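Local coordinates for periplasmic beta-glucosidase (Pseudomonas aeruginosa, PDB 6R5T), which hydrolyses glycosidic bonds as a periplasmic family 3 glycoside hydrolase, probably releasing beta-D-glucose from the non-reducing ends of beta-D-glucosides, at the interface of chains A and B. Residues are numbered along the deposited sequence; one frame, centred on the assembly and turned at random. Chains: chain A/B, Periplasmic beta-glucosidase.

Contact 1: the interface of chains A and B. Residues chain A 134, 186, 188; chain B 571-574, 599.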
loop_
_atom_site.group_PDB
_atom_site.type_symbol
_atom_site.label_atom_id
_atom_site.label_comp_id
_atom_site.label_asym_id
_atom_site.label_seq_id
_atom_site.Cartn_x
_atom_site.Cartn_y
_atom_site.Cartn_z
ATOM N N ARG A 134 -8.490 4.721 -2.717
ATOM C CA ARG A 134 -8.066 5.582 -3.866
ATOM C C ARG A 134 -8.534 5.018 -5.203
ATOM O O ARG A 134 -8.692 5.782 -6.161
ATOM C CB ARG A 134 -6.542 5.678 -3.904
ATOM C CG ARG A 134 -5.951 6.353 -2.678
ATOM C CD ARG A 134 -4.439 6.310 -2.740
ATOM N NE ARG A 134 -3.950 4.981 -2.442
ATOM C CZ ARG A 134 -2.666 4.681 -2.321
ATOM N NH1 ARG A 134 -1.735 5.587 -2.534
ATOM N NH2 ARG A 134 -2.306 3.453 -2.048
ATOM N N GLY A 186 -0.825 1.153 -4.931
ATOM C CA GLY A 186 -1.017 2.610 -5.019
ATOM C C GLY A 186 -2.468 2.997 -5.270
ATOM O O GLY A 186 -2.770 4.188 -5.428
ATOM N N ARG A 188 -3.755 2.639 -8.017
ATOM C CA ARG A 188 -3.716 3.057 -9.425
ATOM C C ARG A 188 -4.354 1.953 -10.243
ATOM O O ARG A 188 -3.965 0.785 -10.164
ATOM C CB ARG A 188 -2.281 3.340 -9.905
ATOM C CG ARG A 188 -1.656 4.491 -9.129
ATOM C CD ARG A 188 -0.270 4.868 -9.585
ATOM N NE ARG A 188 0.819 3.952 -9.256
ATOM C CZ ARG A 188 1.572 3.967 -8.122
ATOM N NH1 ARG A 188 1.328 4.752 -7.095
ATOM N NH2 ARG A 188 2.609 3.154 -8.023
ATOM N N VAL B 571 1.490 12.155 -0.498
ATOM C CA VAL B 571 1.351 10.884 0.268
ATOM C C VAL B 571 0.321 9.987 -0.435
ATOM O O VAL B 571 0.410 8.746 -0.359
ATOM C CB VAL B 571 0.947 11.168 1.708
ATOM C CG1 VAL B 571 -0.477 11.703 1.872
ATOM C CG2 VAL B 571 1.192 9.927 2.545
ATOM N N GLY B 572 -0.617 10.593 -1.172
ATOM C CA GLY B 572 -1.623 9.789 -1.857
ATOM C C GLY B 572 -1.104 9.027 -3.046
ATOM O O GLY B 572 -1.891 8.236 -3.581
ATOM N N GLN B 573 0.165 9.204 -3.438
ATOM C CA GLN B 573 0.782 8.417 -4.519
ATOM C C GLN B 573 1.542 7.203 -3.982
ATOM O O GLN B 573 2.073 6.473 -4.826
ATOM C CB GLN B 573 1.710 9.315 -5.337
ATOM C CG GLN B 573 0.972 10.494 -5.953
ATOM C CD GLN B 573 1.341 10.866 -7.357
ATOM O OE1 GLN B 573 2.068 10.168 -8.066
ATOM N NE2 GLN B 573 0.786 11.999 -7.778
ATOM N N VAL B 574 1.652 6.997 -2.665
ATOM C CA VAL B 574 2.544 5.946 -2.130
ATOM C C VAL B 574 1.966 4.601 -2.547
ATOM O O VAL B 574 0.749 4.380 -2.448
ATOM C CB VAL B 574 2.665 6.120 -0.613
ATOM C CG1 VAL B 574 3.214 4.894 0.055
ATOM C CG2 VAL B 574 3.514 7.337 -0.290
ATOM N N TYR B 599 -3.075 8.553 -11.599
ATOM C CA TYR B 599 -4.073 9.330 -10.843
ATOM C C TYR B 599 -4.600 10.419 -11.751
ATOM O O TYR B 599 -3.877 10.840 -12.674
ATOM C CB TYR B 599 -3.464 9.950 -9.589
ATOM C CG TYR B 599 -2.828 8.907 -8.698
ATOM C CD1 TYR B 599 -3.610 8.115 -7.893
ATOM C CD2 TYR B 599 -1.453 8.783 -8.605
ATOM C CE1 TYR B 599 -3.040 7.188 -7.037
ATOM C CE2 TYR B 599 -0.881 7.798 -7.799
ATOM C CZ TYR B 599 -1.677 7.026 -7.002
ATOM O OH TYR B 599 -1.104 6.082 -6.205
#
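The phenol oxygen of B:Tyr599 is held from two sides by chain A of this family 3 glycoside hydrolase. OH donates to the backbone carbonyl A:Gly186 O at 2.6 Å, and it accepts from A:Arg188 NH1 at 2.9 Å. The guanidinium of A:Arg188 stands nearly upright to the tyrosine ring, with the planes 78° apart. Its aliphatic part also takes part. A:Arg188 CG lies over the face of the B:Tyr599 ring, 3.8 Å from its centroid, as a CH-pi contact. The bend at chi3 (-73°) turns the chain past the ring, so the same arginine touches both the face and the hydroxyl. NH1 also makes a weak bond to B:Gln573 O. A:Arg134 reads the backbone of the 3-10 helix 571-573 and the residue after it. Its NH1 donates to B:Val574 O at 2.8 Å and to B:Gly572 O at 2.9 Å. Both oxygens lie close to the guanidinium plane. The nitrogen meets B:Gly572 O from above the carbonyl plane, 66° out of it, but lies much nearer the carbonyl plane of B:Val574. A:Gly186 O sits 3.1 Å above the centre of the A:Arg134 guanidinium, so this carbonyl touches both the arginine face and the tyrosine hydroxyl.

Contact 2: the interface of chains A and B. Residues chain A 188-192; chain B 581, 583, 597.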
loop_
_atom_site.group_PDB
_atom_site.type_symbol
_atom_site.label_atom_id
_atom_site.label_comp_id
_atom_site.label_asym_id
_atom_site.label_seq_id
_atom_site.Cartn_x
_atom_site.Cartn_y
_atom_site.Cartn_z
ATOM N N ARG A 188 -3.755 2.639 -8.017
ATOM C CA ARG A 188 -3.716 3.057 -9.425
ATOM C C ARG A 188 -4.354 1.953 -10.243
ATOM O O ARG A 188 -3.965 0.785 -10.164
ATOM C CB ARG A 188 -2.281 3.340 -9.905
ATOM C CG ARG A 188 -1.656 4.491 -9.129
ATOM C CD ARG A 188 -0.270 4.868 -9.585
ATOM N NE ARG A 188 0.819 3.952 -9.256
ATOM C CZ ARG A 188 1.572 3.967 -8.122
ATOM N NH1 ARG A 188 1.328 4.752 -7.095
ATOM N NH2 ARG A 188 2.609 3.154 -8.023
ATOM N N ASP A 189 -5.326 2.309 -11.071
ATOM C CA ASP A 189 -6.016 1.262 -11.840
ATOM C C ASP A 189 -5.004 0.519 -12.727
ATOM O O ASP A 189 -3.988 1.084 -13.208
ATOM C CB ASP A 189 -7.194 1.850 -12.622
ATOM C CG ASP A 189 -8.295 0.817 -12.897
ATOM O OD1 ASP A 189 -8.106 -0.394 -12.589
ATOM O OD2 ASP A 189 -9.383 1.259 -13.374
ATOM N N TYR A 190 -5.273 -0.766 -12.913
ATOM C CA TYR A 190 -4.503 -1.681 -13.772
ATOM C C TYR A 190 -3.143 -2.020 -13.160
ATOM O O TYR A 190 -2.413 -2.827 -13.755
ATOM C CB TYR A 190 -4.279 -1.051 -15.140
ATOM C CG TYR A 190 -5.454 -0.351 -15.748
ATOM C CD1 TYR A 190 -6.683 -0.995 -15.930
ATOM C CD2 TYR A 190 -5.313 0.964 -16.158
ATOM C CE1 TYR A 190 -7.717 -0.333 -16.559
ATOM C CE2 TYR A 190 -6.347 1.632 -16.783
ATOM C CZ TYR A 190 -7.557 0.994 -16.947
ATOM O OH TYR A 190 -8.587 1.628 -17.636
ATOM N N ASN A 191 -2.848 -1.532 -11.964
ATOM C CA ASN A 191 -1.459 -1.664 -11.475
ATOM C C ASN A 191 -1.256 -3.033 -10.827
ATOM O O ASN A 191 -2.203 -3.781 -10.478
ATOM C CB ASN A 191 -1.090 -0.549 -10.495
ATOM C CG ASN A 191 0.407 -0.357 -10.335
ATOM O OD1 ASN A 191 1.193 -0.770 -11.209
ATOM N ND2 ASN A 191 0.816 0.274 -9.247
ATOM N N THR A 192 0.014 -3.341 -10.719
ATOM C CA THR A 192 0.566 -4.540 -10.081
ATOM C C THR A 192 -0.179 -4.970 -8.825
ATOM O O THR A 192 -0.432 -4.148 -7.944
ATOM C CB THR A 192 1.990 -4.168 -9.671
ATOM O OG1 THR A 192 2.655 -3.781 -10.876
ATOM C CG2 THR A 192 2.716 -5.311 -8.999
ATOM N N LEU B 581 6.628 -2.132 -12.393
ATOM C CA LEU B 581 6.215 -2.910 -13.586
ATOM C C LEU B 581 5.456 -1.993 -14.552
ATOM O O LEU B 581 4.937 -0.907 -14.167
ATOM C CB LEU B 581 5.350 -4.099 -13.182
ATOM C CG LEU B 581 5.958 -5.077 -12.180
ATOM C CD1 LEU B 581 5.064 -6.284 -12.089
ATOM C CD2 LEU B 581 7.406 -5.433 -12.571
ATOM N N THR B 583 2.691 -2.481 -16.348
ATOM C CA THR B 583 1.246 -2.743 -16.462
ATOM C C THR B 583 0.869 -2.933 -17.954
ATOM O O THR B 583 1.753 -2.822 -18.815
ATOM C CB THR B 583 0.323 -1.692 -15.837
ATOM O OG1 THR B 583 0.127 -0.621 -16.775
ATOM C CG2 THR B 583 0.825 -1.144 -14.524
ATOM N N SER B 597 -2.611 3.616 -16.232
ATOM C CA SER B 597 -2.386 3.420 -14.805
ATOM C C SER B 597 -1.819 4.706 -14.236
ATOM O O SER B 597 -0.587 4.979 -14.390
ATOM C CB SER B 597 -1.482 2.233 -14.589
ATOM O OG SER B 597 -1.448 1.901 -13.225
HETATM O O HOH W 1 4.762 -2.213 -10.116
HETATM O O HOH W 2 0.945 2.664 -11.841
HETATM O O HOH W 3 3.530 0.253 -12.080
#
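B:Ser597 packs against the chain A loop of A:Arg188 to A:Asn191, and this is the tight part of the contact. Its hydroxyl OG donates to the backbone A:Asp189 O at 2.7 Å. The serine OG points away from its own backbone N (chi1 -170°), which carries it to that carbonyl. The bond approaches at a C=O...donor angle of 155°, tilted 25° from the carbonyl plane. The edge of the A:Tyr190 ring faces the backbone nitrogen of B:Ser597, in the plane of the ring. A:Asp189 CG lies over one face of this ring, near the rim. B:Thr583 adds a van der Waals contact. Its methyl CG2 is 3.4 Å from the carboxamide oxygen A:Asn191 OD1, and the two side chains cross at about a right angle.

The other side is wetter. A:Thr192 turns its hydroxyl side to B:Leu581, with A:Thr192 OG1 3.6 Å from B:Leu581 CB, and water fills in beside them. Water 1 joins A:Thr192 OG1 to the backbone B:Leu581 N, and water 3 joins A:Asn191 OD1 to the carbonyl B:Leu581 O. The two waters are linked weakly. Water 2 belongs to the tight end, where it bridges the A:Arg188 guanidinium and the serine hydroxyl. It sits at the guanidinium edge, in plane, 2.9 Å from A:Arg188 NE and 2.9 Å from B:Ser597 OG.

Contact 3: the interface of chains A and B. Residues chain A 594-595, 600; chain B 441-442, 444-445.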
loop_
_atom_site.group_PDB
_atom_site.type_symbol
_atom_site.label_atom_id
_atom_site.label_comp_id
_atom_site.label_asym_id
_atom_site.label_seq_id
_atom_site.Cartn_x
_atom_site.Cartn_y
_atom_site.Cartn_z
ATOM N N LYS A 594 3.167 5.573 22.591
ATOM C CA LYS A 594 4.018 6.071 21.503
ATOM C C LYS A 594 4.525 4.873 20.679
ATOM O O LYS A 594 4.484 4.964 19.447
ATOM C CB LYS A 594 5.195 6.859 22.076
ATOM C CG LYS A 594 6.145 7.379 21.000
ATOM C CD LYS A 594 7.254 8.327 21.474
ATOM C CE LYS A 594 7.165 9.728 20.876
ATOM N NZ LYS A 594 8.272 10.624 21.322
ATOM N N TYR A 595 5.018 3.820 21.311
ATOM C CA TYR A 595 5.716 2.710 20.600
ATOM C C TYR A 595 4.710 1.631 20.221
ATOM O O TYR A 595 4.792 0.443 20.663
ATOM C CB TYR A 595 6.916 2.200 21.387
ATOM C CG TYR A 595 7.993 3.244 21.460
ATOM C CD1 TYR A 595 8.793 3.481 20.358
ATOM C CD2 TYR A 595 8.121 4.078 22.557
ATOM C CE1 TYR A 595 9.742 4.486 20.360
ATOM C CE2 TYR A 595 9.059 5.104 22.568
ATOM C CZ TYR A 595 9.877 5.297 21.475
ATOM O OH TYR A 595 10.827 6.278 21.474
ATOM N N PHE A 600 1.586 9.569 14.031
ATOM C CA PHE A 600 1.680 10.562 15.128
ATOM C C PHE A 600 1.032 11.886 14.756
ATOM O O PHE A 600 0.839 12.709 15.688
ATOM C CB PHE A 600 3.141 10.789 15.552
ATOM C CG PHE A 600 3.940 11.627 14.605
ATOM C CD1 PHE A 600 3.955 13.005 14.714
ATOM C CD2 PHE A 600 4.711 11.047 13.616
ATOM C CE1 PHE A 600 4.671 13.774 13.828
ATOM C CE2 PHE A 600 5.438 11.820 12.727
ATOM C CZ PHE A 600 5.412 13.192 12.818
ATOM N N TYR B 441 3.676 15.218 21.603
ATOM C CA TYR B 441 4.198 13.893 21.192
ATOM C C TYR B 441 5.731 13.952 21.131
ATOM O O TYR B 441 6.410 13.074 21.680
ATOM C CB TYR B 441 3.566 13.527 19.856
ATOM C CG TYR B 441 4.168 12.324 19.195
ATOM C CD1 TYR B 441 5.260 12.428 18.349
ATOM C CD2 TYR B 441 3.679 11.056 19.471
ATOM C CE1 TYR B 441 5.803 11.313 17.744
ATOM C CE2 TYR B 441 4.218 9.930 18.865
ATOM C CZ TYR B 441 5.300 10.049 18.018
ATOM O OH TYR B 441 5.779 8.911 17.402
ATOM N N LEU B 442 6.281 14.943 20.432
ATOM C CA LEU B 442 7.756 15.015 20.208
ATOM C C LEU B 442 8.517 15.227 21.523
ATOM O O LEU B 442 9.644 14.740 21.653
ATOM C CB LEU B 442 8.080 16.095 19.177
ATOM C CG LEU B 442 7.500 15.839 17.785
ATOM C CD1 LEU B 442 7.569 17.068 16.938
ATOM C CD2 LEU B 442 8.187 14.653 17.103
ATOM N N SER B 444 7.294 14.141 24.495
ATOM C CA SER B 444 6.576 13.272 25.486
ATOM C C SER B 444 7.536 12.574 26.458
ATOM O O SER B 444 7.123 12.361 27.631
ATOM C CB SER B 444 5.641 12.290 24.821
ATOM O OG SER B 444 6.358 11.378 24.018
ATOM N N TYR B 445 8.753 12.244 26.051
ATOM C CA TYR B 445 9.719 11.519 26.918
ATOM C C TYR B 445 10.838 12.464 27.363
ATOM O O TYR B 445 11.280 12.416 28.516
ATOM C CB TYR B 445 10.297 10.319 26.178
ATOM C CG TYR B 445 9.358 9.145 26.092
ATOM C CD1 TYR B 445 9.266 8.235 27.131
ATOM C CD2 TYR B 445 8.540 8.954 24.992
ATOM C CE1 TYR B 445 8.397 7.153 27.072
ATOM C CE2 TYR B 445 7.658 7.893 24.924
ATOM C CZ TYR B 445 7.594 6.980 25.957
ATOM O OH TYR B 445 6.729 5.928 25.859
HETATM O O HOH W 4 4.003 6.841 17.496
HETATM O O HOH W 5 4.251 5.851 25.391
#
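A:Lys594 reaches between two tyrosines of chain B and ends on a backbone carbonyl. Its NZ donates to B:Tyr441 O at 3.1 Å. B:Ser444 OG, on the same chain as the carbonyl, donates to this oxygen at 2.9 Å. The two donors reach B:Tyr441 O from opposite faces of its plane. A further bond from A:Lys594 NZ to B:Ser444 OG is weak. The lysine chain crosses the B:Tyr441 ring at about a right angle, with CE over one face, 3.6 Å from the centroid. The opposite face takes A:Phe600 CB at 3.5 Å from the centroid. The ring is thus held between two chain A residues, which should limit its movement. The bend at chi3 (-117°) lets the lysine pass the ring and still bring NZ to the carbonyl.

On its other flank the lysine runs past B:Tyr445 in the opposite direction, with A:Lys594 CD 3.5 Å from B:Tyr445 CE2. This tyrosine is poorly ordered, so its contacts, including one with A:Tyr595, are less certain. Further out, water 4 joins B:Tyr441 OH to A:Lys594 O. B:Tyr441 lies near the C-terminal end of helix 436-442, whose dipole may favour a cationic partner. The site ties a loop of one subunit to that helix end of the other and supports the pairing of the two copies in the crystal.

Contact 4: the interface of chains A and B. Residues chain A 441, 444-445, 485-486; chain B 594-595.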
loop_
_atom_site.group_PDB
_atom_site.type_symbol
_atom_site.label_atom_id
_atom_site.label_comp_id
_atom_site.label_asym_id
_atom_site.label_seq_id
_atom_site.Cartn_x
_atom_site.Cartn_y
_atom_site.Cartn_z
ATOM N N TYR A 441 -9.961 16.661 -17.249
ATOM C CA TYR A 441 -10.027 15.197 -17.168
ATOM C C TYR A 441 -11.497 14.713 -17.226
ATOM O O TYR A 441 -11.835 13.771 -17.972
ATOM C CB TYR A 441 -9.388 14.776 -15.849
ATOM C CG TYR A 441 -9.475 13.307 -15.645
ATOM C CD1 TYR A 441 -8.546 12.468 -16.253
ATOM C CD2 TYR A 441 -10.460 12.774 -14.849
ATOM C CE1 TYR A 441 -8.623 11.095 -16.068
ATOM C CE2 TYR A 441 -10.566 11.413 -14.684
ATOM C CZ TYR A 441 -9.624 10.590 -15.275
ATOM O OH TYR A 441 -9.660 9.255 -15.066
ATOM N N SER A 444 -13.118 14.843 -20.550
ATOM C CA SER A 444 -12.385 14.071 -21.585
ATOM C C SER A 444 -13.315 12.940 -22.047
ATOM O O SER A 444 -13.838 12.175 -21.198
ATOM C CB SER A 444 -11.051 13.517 -21.075
ATOM O OG SER A 444 -10.143 14.580 -20.897
ATOM N N TYR A 445 -13.438 12.804 -23.356
ATOM C CA TYR A 445 -14.232 11.796 -24.108
ATOM C C TYR A 445 -15.686 12.202 -24.265
ATOM O O TYR A 445 -16.172 12.161 -25.377
ATOM C CB TYR A 445 -14.204 10.393 -23.496
ATOM C CG TYR A 445 -12.919 9.680 -23.757
ATOM C CD1 TYR A 445 -12.647 9.089 -24.979
ATOM C CD2 TYR A 445 -11.953 9.632 -22.768
ATOM C CE1 TYR A 445 -11.429 8.466 -25.208
ATOM C CE2 TYR A 445 -10.742 8.993 -22.979
ATOM C CZ TYR A 445 -10.483 8.401 -24.194
ATOM O OH TYR A 445 -9.279 7.768 -24.371
ATOM N N HIS A 485 -14.630 5.965 -11.192
ATOM C CA HIS A 485 -14.901 5.146 -12.378
ATOM C C HIS A 485 -13.591 4.454 -12.789
ATOM O O HIS A 485 -12.540 4.651 -12.150
ATOM C CB HIS A 485 -15.700 6.069 -13.300
ATOM C CG HIS A 485 -15.179 6.236 -14.662
ATOM N ND1 HIS A 485 -14.290 7.219 -14.961
ATOM C CD2 HIS A 485 -15.337 5.492 -15.764
ATOM C CE1 HIS A 485 -13.958 7.109 -16.225
ATOM N NE2 HIS A 485 -14.581 6.057 -16.743
ATOM N N GLU A 486 -13.666 3.631 -13.799
ATOM C CA GLU A 486 -12.420 3.038 -14.323
ATOM C C GLU A 486 -11.361 4.118 -14.546
ATOM O O GLU A 486 -11.647 5.188 -15.158
ATOM C CB GLU A 486 -12.728 2.280 -15.597
ATOM C CG GLU A 486 -11.481 1.731 -16.245
ATOM C CD GLU A 486 -11.702 0.987 -17.530
ATOM O OE1 GLU A 486 -12.897 0.945 -17.978
ATOM O OE2 GLU A 486 -10.722 0.351 -18.048
ATOM N N LYS B 594 -6.391 8.885 -20.569
ATOM C CA LYS B 594 -7.270 8.621 -19.418
ATOM C C LYS B 594 -7.168 7.145 -19.017
ATOM O O LYS B 594 -7.094 6.890 -17.825
ATOM C CB LYS B 594 -8.700 8.993 -19.797
ATOM C CG LYS B 594 -9.732 8.665 -18.738
ATOM C CD LYS B 594 -11.101 9.185 -19.080
ATOM C CE LYS B 594 -12.111 8.609 -18.127
ATOM N NZ LYS B 594 -13.444 8.494 -18.764
ATOM N N TYR B 595 -7.207 6.221 -19.991
ATOM C CA TYR B 595 -7.309 4.771 -19.679
ATOM C C TYR B 595 -5.911 4.194 -19.534
ATOM O O TYR B 595 -5.555 3.210 -20.207
ATOM C CB TYR B 595 -8.238 4.031 -20.636
ATOM C CG TYR B 595 -9.642 4.528 -20.492
ATOM C CD1 TYR B 595 -10.426 4.074 -19.449
ATOM C CD2 TYR B 595 -10.171 5.497 -21.336
ATOM C CE1 TYR B 595 -11.726 4.503 -19.271
ATOM C CE2 TYR B 595 -11.463 5.967 -21.151
ATOM C CZ TYR B 595 -12.231 5.481 -20.108
ATOM O OH TYR B 595 -13.504 5.918 -19.882
HETATM O O HOH W 6 -7.047 8.272 -15.510
HETATM O O HOH W 7 -6.970 6.683 -22.872
#
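The rings of A:Tyr445 and B:Tyr595 pack edge-to-face, with centroids 5.5 Å apart and planes inclined at 56°. A:Tyr445 OH lies at the edge of the B:Tyr595 ring, in its plane. One face of B:Tyr595 carries CG of its own neighbour, B:Lys594. B:Lys594 CB in turn sits at the edge of A:Tyr445. The imidazole of A:His485 presents an edge to chain B, where B:Tyr595 OH lies in the ring plane. A:His485 NE2 donates a weak bond to B:Tyr595 OH at 3.3 Å. The lysine tip comes too near A:His485 CE1 to be trusted in detail, so that pair is doubtful. The carboxylate of A:Glu486 is turned 70° from the B:Tyr595 ring, and its CD is 3.9 Å from B:Tyr595 CD1.

The extended chain of B:Lys594 carries its amine past A:Tyr441 toward A:His485. As modelled, B:Lys594 NZ donates to B:Tyr595 OH at 2.8 Å, which may steady the phenol, but the position of the lysine end is uncertain. The lysine chain crosses A:Tyr441 at about a right angle, with B:Lys594 CG 3.7 Å from A:Tyr441 OH. Water 6 connects this hydroxyl to B:Lys594 O. Water 7 connects A:Tyr445 OH to B:Tyr595 N. A:Glu486 lines the glycan pocket and is the likely acid/base of the family. The site therefore places a tyrosine of one subunit beside the active site of the other.

Measured between C-alpha centres, contacts 1 and 2 are about 11 Å apart, and they share A:Arg188. Contact 4 is about 17 Å from contact 1 and about 15 Å from contact 2, so these three lie in the same part of the interface. Contact 3, about 43 Å from contact 4, is largely its two-fold counterpart: Lys594 and Tyr595 pack on Tyr441 and Tyr445 in both. The lysine bond to the Tyr441 carbonyl is seen in contact 3. The Ser444-Tyr445 backbone also turns differently, so the symmetry is inexact. The repeated contacts would suit a dimer, though the structure alone does not prove one.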